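Local coordinates for succinoglycan biosynthesis protein (Bacillus cereus ATCC 14579, PDB 2QGM) that is probably a hydrolase related to erythromycin esterases, with no established substrate, at residues Leu378-Lys384 against Ile433-Arg437. Residues are numbered along the deposited sequence; the frame is centred on the assembly and turned at random.
Sequences LGKVPYK and IFHIR
In the connection from helix 374-380 to strand 385-389, the helix end and the turn after it pack on strand 432-439, and Arg437 reaches into that turn. Arg437 N donates to Lys384 O at 3.0 Å, close to straight, continuing the antiparallel pairing of His435 with Phe386 and Ile433 with Leu388. The side chain then runs out with CG anti to the backbone N (chi1 -173°) and bends at chi3, which carries the guanidinium among the carbonyls of the turn. There Arg437 NH2 donates to Val381 O at 2.7 Å; the acceptor lies near the guanidinium plane, but the N-H...O angle of 138° marks a bent bond. Backbone atoms of Lys384 cover one guanidinium face. Arg437 NE donates to a water at 3.0 Å, and Leu378 O and Tyr383 O both lie within hydrogen-bonding reach of that water, which cannot be said to donate to both at once. Deeper in, Leu378 CB sits 3.5 Å from the centroid of the His435 ring and 12° off its normal, a CH-pi contact over the face. Beyond the ring, Leu378 CD1 meets Ile433 CD1 tip to tip at 3.7 Å. His435 is fixed in rotation by Thr342 OG1, hydrogen-bonded to ND1, and by a weak hydrogen bond between His435 NE2 and Thr344 OG1. The contact thus seats the helix end over one face of the mixed sheet, where strand 432-439 runs between antiparallel 385-389 and parallel 336-344, while helix 37-48 touches Val381 and Pro382 and helix 87-104 packs against Phe434 and Ile436.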
ATOM      1  N   LEU A 378      15.405  18.216   2.722  1.00 24.43           N
ATOM      2  CA  LEU A 378      14.806  18.115   1.396  1.00 22.39           C
ATOM      3  C   LEU A 378      14.031  19.390   1.074  1.00 21.96           C
ATOM      4  O   LEU A 378      13.945  19.803  -0.086  1.00 22.59           O
ATOM      5  CB  LEU A 378      13.867  16.905   1.326  1.00 22.37           C
ATOM      6  CG  LEU A 378      14.511  15.513   1.298  1.00 21.65           C
ATOM      7  CD1 LEU A 378      13.419  14.441   1.414  1.00 22.28           C
ATOM      8  CD2 LEU A 378      15.299  15.336   0.006  1.00 22.54           C
ATOM      9  N   GLY A 379      13.472  20.011   2.113  1.00 20.03           N
ATOM     10  CA  GLY A 379      12.709  21.232   1.930  1.00 23.22           C
ATOM     11  C   GLY A 379      13.581  22.404   1.523  1.00 23.15           C
ATOM     12  O   GLY A 379      13.091  23.381   0.955  1.00 24.33           O
ATOM     13  N   LYS A 380      14.876  22.295   1.808  1.00 24.11           N
ATOM     14  CA  LYS A 380      15.851  23.338   1.485  1.00 24.53           C
ATOM     15  C   LYS A 380      16.178  23.353  -0.006  1.00 25.49           C
ATOM     16  O   LYS A 380      16.511  24.401  -0.566  1.00 24.51           O
ATOM     17  CB  LYS A 380      17.142  23.117   2.280  1.00 25.71           C
ATOM     18  CG  LYS A 380      16.980  23.267   3.788  1.00 27.78           C
ATOM     19  CD  LYS A 380      16.681  24.701   4.196  1.00 29.99           C
ATOM     20  CE  LYS A 380      16.588  24.826   5.712  1.00 31.52           C
ATOM     21  NZ  LYS A 380      16.241  26.201   6.165  1.00 32.68           N
ATOM     22  N   VAL A 381      16.091  22.187  -0.638  1.00 23.66           N
ATOM     23  CA  VAL A 381      16.366  22.060  -2.060  1.00 23.11           C
ATOM     24  C   VAL A 381      15.454  23.008  -2.824  1.00 21.40           C
ATOM     25  O   VAL A 381      14.245  23.036  -2.588  1.00 21.41           O
ATOM     26  CB  VAL A 381      16.112  20.627  -2.525  1.00 21.83           C
ATOM     27  CG1 VAL A 381      16.334  20.522  -4.022  1.00 22.49           C
ATOM     28  CG2 VAL A 381      17.037  19.685  -1.768  1.00 21.32           C
ATOM     29  N   PRO A 382      16.021  23.793  -3.757  1.00 22.58           N
ATOM     30  CA  PRO A 382      15.221  24.742  -4.533  1.00 22.36           C
ATOM     31  C   PRO A 382      14.231  24.199  -5.557  1.00 21.65           C
ATOM     32  O   PRO A 382      14.068  24.772  -6.626  1.00 20.67           O
ATOM     33  CB  PRO A 382      16.279  25.662  -5.150  1.00 22.95           C
ATOM     34  CG  PRO A 382      17.422  24.754  -5.372  1.00 23.77           C
ATOM     35  CD  PRO A 382      17.455  23.941  -4.077  1.00 22.81           C
ATOM     36  N   TYR A 383      13.582  23.087  -5.226  1.00 21.06           N
ATOM     37  CA  TYR A 383      12.555  22.502  -6.082  1.00 21.97           C
ATOM     38  C   TYR A 383      11.379  22.221  -5.161  1.00 20.80           C
ATOM     39  O   TYR A 383      11.562  21.619  -4.105  1.00 23.27           O
ATOM     40  CB  TYR A 383      12.998  21.180  -6.704  1.00 20.82           C
ATOM     41  CG  TYR A 383      14.024  21.292  -7.803  1.00 21.26           C
ATOM     42  CD1 TYR A 383      13.887  22.230  -8.823  1.00 20.48           C
ATOM     43  CD2 TYR A 383      15.106  20.422  -7.853  1.00 22.31           C
ATOM     44  CE1 TYR A 383      14.803  22.294  -9.867  1.00 23.15           C
ATOM     45  CE2 TYR A 383      16.026  20.477  -8.884  1.00 23.54           C
ATOM     46  CZ  TYR A 383      15.872  21.411  -9.890  1.00 23.87           C
ATOM     47  OH  TYR A 383      16.789  21.448 -10.916  1.00 25.15           O
ATOM     48  N   LYS A 384      10.188  22.664  -5.544  1.00 20.98           N
ATOM     49  CA  LYS A 384       9.001  22.428  -4.727  1.00 21.95           C
ATOM     50  C   LYS A 384       8.652  20.943  -4.703  1.00 22.45           C
ATOM     51  O   LYS A 384       8.130  20.440  -3.713  1.00 21.62           O
ATOM     52  CB  LYS A 384       7.819  23.234  -5.264  1.00 24.18           C
ATOM     53  CG  LYS A 384       7.890  24.725  -4.949  1.00 25.41           C
ATOM     54  CD  LYS A 384       6.906  25.494  -5.812  1.00 28.51           C
ATOM     55  CE  LYS A 384       6.785  26.938  -5.366  1.00 30.50           C
ATOM     56  NZ  LYS A 384       8.116  27.579  -5.210  1.00 31.38           N
ATOM     57  N   ILE A 433      12.651   8.393  -3.867  1.00 18.54           N
ATOM     58  CA  ILE A 433      11.679   9.151  -3.101  1.00 15.97           C
ATOM     59  C   ILE A 433      11.129  10.256  -3.982  1.00 16.67           C
ATOM     60  O   ILE A 433      11.786  10.697  -4.926  1.00 16.49           O
ATOM     61  CB  ILE A 433      12.283   9.828  -1.826  1.00 16.37           C
ATOM     62  CG1 ILE A 433      13.397  10.800  -2.217  1.00 16.62           C
ATOM     63  CG2 ILE A 433      12.791   8.775  -0.863  1.00 16.76           C
ATOM     64  CD1 ILE A 433      13.766  11.754  -1.104  1.00 21.54           C
ATOM     65  N   PHE A 434       9.888  10.649  -3.718  1.00 16.29           N
ATOM     66  CA  PHE A 434       9.303  11.785  -4.417  1.00 17.04           C
ATOM     67  C   PHE A 434       8.959  12.744  -3.296  1.00 17.52           C
ATOM     68  O   PHE A 434       8.207  12.420  -2.372  1.00 18.17           O
ATOM     69  CB  PHE A 434       8.077  11.418  -5.287  1.00 16.11           C
ATOM     70  CG  PHE A 434       6.877  10.896  -4.530  1.00 15.81           C
ATOM     71  CD1 PHE A 434       5.800  11.734  -4.224  1.00 12.63           C
ATOM     72  CD2 PHE A 434       6.793   9.551  -4.188  1.00 14.23           C
ATOM     73  CE1 PHE A 434       4.654  11.231  -3.595  1.00 14.18           C
ATOM     74  CE2 PHE A 434       5.657   9.043  -3.560  1.00 13.48           C
ATOM     75  CZ  PHE A 434       4.586   9.879  -3.264  1.00 17.04           C
ATOM     76  N   HIS A 435       9.573  13.918  -3.359  1.00 16.67           N
ATOM     77  CA  HIS A 435       9.376  14.928  -2.343  1.00 17.82           C
ATOM     78  C   HIS A 435       8.402  16.012  -2.775  1.00 15.95           C
ATOM     79  O   HIS A 435       8.413  16.451  -3.928  1.00 15.59           O
ATOM     80  CB  HIS A 435      10.723  15.573  -1.986  1.00 16.74           C
ATOM     81  CG  HIS A 435      10.660  16.487  -0.807  1.00 19.60           C
ATOM     82  ND1 HIS A 435      10.474  16.031   0.482  1.00 20.94           N
ATOM     83  CD2 HIS A 435      10.729  17.839  -0.716  1.00 21.18           C
ATOM     84  CE1 HIS A 435      10.429  17.056   1.310  1.00 23.40           C
ATOM     85  NE2 HIS A 435      10.580  18.168   0.606  1.00 22.48           N
ATOM     86  N   ILE A 436       7.536  16.402  -1.843  1.00 17.54           N
ATOM     87  CA  ILE A 436       6.573  17.481  -2.048  1.00 16.86           C
ATOM     88  C   ILE A 436       6.764  18.363  -0.818  1.00 18.13           C
ATOM     89  O   ILE A 436       6.274  18.048   0.266  1.00 18.33           O
ATOM     90  CB  ILE A 436       5.103  16.982  -2.086  1.00 16.48           C
ATOM     91  CG1 ILE A 436       4.909  16.001  -3.243  1.00 17.50           C
ATOM     92  CG2 ILE A 436       4.155  18.184  -2.231  1.00 18.43           C
ATOM     93  CD1 ILE A 436       3.482  15.495  -3.406  1.00 15.73           C
ATOM     94  N   ARG A 437       7.495  19.461  -0.978  1.00 18.37           N
ATOM     95  CA  ARG A 437       7.781  20.346   0.148  1.00 19.63           C
ATOM     96  C   ARG A 437       6.561  20.702   0.996  1.00 19.09           C
ATOM     97  O   ARG A 437       6.503  20.374   2.180  1.00 19.77           O
ATOM     98  CB  ARG A 437       8.443  21.631  -0.348  1.00 21.19           C
ATOM     99  CG  ARG A 437       8.920  22.542   0.764  1.00 25.18           C
ATOM    100  CD  ARG A 437       9.360  23.877   0.198  1.00 29.03           C
ATOM    101  NE  ARG A 437      10.496  23.744  -0.710  1.00 29.79           N
ATOM    102  CZ  ARG A 437      10.874  24.684  -1.567  1.00 30.45           C
ATOM    103  NH1 ARG A 437      10.200  25.824  -1.637  1.00 30.32           N
ATOM    104  NH2 ARG A 437      11.932  24.492  -2.344  1.00 30.77           N
TER
HETATM  105  O   HOH W   1      11.629  21.103  -1.383  1.00 20.03           O